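Local coordinates for aldehyde dehydrogenase family protein (Pseudomonas syringae pv. tomato str. DC3000, PDB 5IUU), which probably oxidises aldehydes to carboxylic acids using NAD(P)+, and binds NAD(+), NADH and indole-3-acetate, at residues I40-G45 and G342-T347. Sequence-based numbering, arbitrary orientation.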
ATOM      1  N   ILE A  40     -23.359 -40.877   4.901  1.00 49.43           N
ATOM      2  CA  ILE A  40     -22.998 -42.012   5.745  1.00 47.40           C
ATOM      3  C   ILE A  40     -21.732 -41.670   6.516  1.00 49.67           C
ATOM      4  O   ILE A  40     -20.719 -41.303   5.912  1.00 50.05           O
ATOM      5  CB  ILE A  40     -22.785 -43.287   4.909  1.00 51.14           C
ATOM      6  CG1 ILE A  40     -24.008 -43.576   4.042  1.00 49.17           C
ATOM      7  CG2 ILE A  40     -22.460 -44.463   5.815  1.00 52.44           C
ATOM      8  CD1 ILE A  40     -25.183 -44.126   4.808  1.00 53.57           C
ATOM      9  N   SER A  41     -21.772 -41.828   7.844  1.00 45.87           N
ATOM     10  CA  SER A  41     -20.601 -41.502   8.654  1.00 45.69           C
ATOM     11  C   SER A  41     -19.491 -42.521   8.425  1.00 51.49           C
ATOM     12  O   SER A  41     -19.749 -43.730   8.446  1.00 47.48           O
ATOM     13  CB  SER A  41     -20.947 -41.445  10.134  1.00 43.88           C
ATOM     14  OG  SER A  41     -19.769 -41.257  10.900  1.00 43.22           O
ATOM     15  N   PRO A  42     -18.254 -42.081   8.176  1.00 52.96           N
ATOM     16  CA  PRO A  42     -17.126 -43.023   8.165  1.00 52.15           C
ATOM     17  C   PRO A  42     -16.683 -43.459   9.550  1.00 55.64           C
ATOM     18  O   PRO A  42     -15.775 -44.297   9.650  1.00 56.15           O
ATOM     19  CB  PRO A  42     -16.011 -42.235   7.449  1.00 53.88           C
ATOM     20  CG  PRO A  42     -16.366 -40.806   7.668  1.00 48.62           C
ATOM     21  CD  PRO A  42     -17.872 -40.757   7.648  1.00 47.26           C
ATOM     22  N   VAL A  43     -17.278 -42.912  10.619  1.00 45.48           N
ATOM     23  CA  VAL A  43     -16.916 -43.348  11.964  1.00 51.98           C
ATOM     24  C   VAL A  43     -17.428 -44.763  12.211  1.00 53.11           C
ATOM     25  O   VAL A  43     -16.673 -45.655  12.613  1.00 55.56           O
ATOM     26  CB  VAL A  43     -17.457 -42.365  13.019  1.00 53.44           C
ATOM     27  CG1 VAL A  43     -17.209 -42.895  14.433  1.00 49.96           C
ATOM     28  CG2 VAL A  43     -16.830 -40.974  12.841  1.00 50.22           C
ATOM     29  N   ASP A  44     -18.716 -44.993  11.954  1.00 49.88           N
ATOM     30  CA  ASP A  44     -19.278 -46.320  12.170  1.00 52.94           C
ATOM     31  C   ASP A  44     -20.354 -46.676  11.150  1.00 53.02           C
ATOM     32  O   ASP A  44     -21.162 -47.569  11.422  1.00 57.77           O
ATOM     33  CB  ASP A  44     -19.868 -46.446  13.593  1.00 49.03           C
ATOM     34  CG  ASP A  44     -20.928 -45.380  13.901  1.00 54.20           C
ATOM     35  OD1 ASP A  44     -21.372 -44.665  12.980  1.00 53.43           O
ATOM     36  OD2 ASP A  44     -21.336 -45.265  15.081  1.00 55.91           O
ATOM     37  N   GLY A  45     -20.415 -45.995  10.008  1.00 48.53           N
ATOM     38  CA  GLY A  45     -21.362 -46.338   8.970  1.00 49.06           C
ATOM     39  C   GLY A  45     -22.795 -45.929   9.216  1.00 51.73           C
ATOM     40  O   GLY A  45     -23.667 -46.257   8.399  1.00 49.48           O
ATOM     41  N   GLY A 342      -7.855 -40.469  12.142  1.00 62.34           N
ATOM     42  CA  GLY A 342      -9.153 -41.110  12.042  1.00 60.46           C
ATOM     43  C   GLY A 342      -9.030 -42.524  11.510  1.00 63.91           C
ATOM     44  O   GLY A 342      -8.470 -42.739  10.423  1.00 73.23           O
ATOM     45  N   ALA A 343      -9.532 -43.504  12.268  1.00 65.30           N
ATOM     46  CA  ALA A 343      -9.660 -44.887  11.791  1.00 65.90           C
ATOM     47  C   ALA A 343     -11.049 -45.031  11.190  1.00 67.81           C
ATOM     48  O   ALA A 343     -12.034 -45.244  11.906  1.00 73.63           O
ATOM     49  CB  ALA A 343      -9.435 -45.890  12.916  1.00 64.74           C
ATOM     50  N   LEU A 344     -11.125 -44.923   9.871  1.00 69.01           N
ATOM     51  CA  LEU A 344     -12.394 -44.804   9.175  1.00 68.33           C
ATOM     52  C   LEU A 344     -12.939 -46.174   8.778  1.00 69.99           C
ATOM     53  O   LEU A 344     -12.288 -47.212   8.924  1.00 70.17           O
ATOM     54  CB  LEU A 344     -12.254 -43.913   7.938  1.00 63.04           C
ATOM     55  CG  LEU A 344     -11.413 -42.642   8.013  1.00 63.02           C
ATOM     56  CD1 LEU A 344     -11.073 -42.162   6.616  1.00 64.56           C
ATOM     57  CD2 LEU A 344     -12.115 -41.561   8.814  1.00 62.50           C
ATOM     58  N   VAL A 345     -14.160 -46.151   8.250  1.00 68.30           N
ATOM     59  CA  VAL A 345     -14.883 -47.340   7.834  1.00 70.58           C
ATOM     60  C   VAL A 345     -15.501 -47.054   6.466  1.00 71.90           C
ATOM     61  O   VAL A 345     -15.695 -45.900   6.073  1.00 68.79           O
ATOM     62  CB  VAL A 345     -15.943 -47.734   8.907  1.00 68.20           C
ATOM     63  CG1 VAL A 345     -17.141 -48.494   8.332  1.00 66.34           C
ATOM     64  CG2 VAL A 345     -15.275 -48.526  10.039  1.00 66.05           C
ATOM     65  N   ASP A 346     -15.740 -48.125   5.711  1.00 76.33           N
ATOM     66  CA  ASP A 346     -16.382 -48.005   4.411  1.00 82.68           C
ATOM     67  C   ASP A 346     -17.768 -47.378   4.537  1.00 85.36           C
ATOM     68  O   ASP A 346     -18.497 -47.625   5.502  1.00 84.92           O
ATOM     69  CB  ASP A 346     -16.482 -49.387   3.757  1.00 87.58           C
ATOM     70  CG  ASP A 346     -17.490 -49.430   2.617  1.00 92.36           C
ATOM     71  OD1 ASP A 346     -17.279 -48.729   1.607  1.00 92.75           O
ATOM     72  OD2 ASP A 346     -18.491 -50.170   2.736  1.00 94.89           O
ATOM     73  N   THR A 347     -18.128 -46.559   3.547  1.00 84.71           N
ATOM     74  CA  THR A 347     -19.459 -45.955   3.490  1.00 83.38           C
ATOM     75  C   THR A 347     -20.345 -46.648   2.445  1.00 85.14           C
ATOM     76  O   THR A 347     -20.396 -46.245   1.278  1.00 85.87           O
ATOM     77  CB  THR A 347     -19.378 -44.447   3.177  1.00 78.58           C
ATOM     78  OG1 THR A 347     -19.143 -44.257   1.776  1.00 85.01           O
ATOM     79  CG2 THR A 347     -18.246 -43.804   3.962  1.00 70.43           C
TER
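Pro-42 and Val-345 bring the two backbones closest, their CA atoms 4.9 Å apart, and the one hydrogen bond between the segments, from Val-345 N to Pro-42 O at 2.8 Å, is weak because it bends to 124° at the hydrogen. The same carbonyl oxygen draws a CA-H...O contact from Leu-344 CA at 3.5 Å. Gly-45 N bonds to Ser-41 O across a five-residue turn; proline suits its second position, where the ring-restricted phi (-76°) fits, and Pro-42 CB meets Leu-344 CB at 4.1 Å. The Leu-344 side chain is about 6 Å from that of Trp-167, an NADH-binding residue. Ser-41 faces the other way, its OG accepting from Val-43 N in an ST turn and also hydrogen-bonded to Leu-107 O. Gly-45 ends the turn at a positive phi of 76°, which glycine adopts without strain. Val-345 CB comes to 3.5 Å of Pro-42 O, a branched apolar residue covering the carbonyl its own N-H binds. Ile-40 and Thr-347 both bring a branched CB, 4.0 Å apart; CG1 leads the Ile-40 side-chain end away from the other segment. One weak bond plus apolar touches imply a modest surface contact, held mainly by packing.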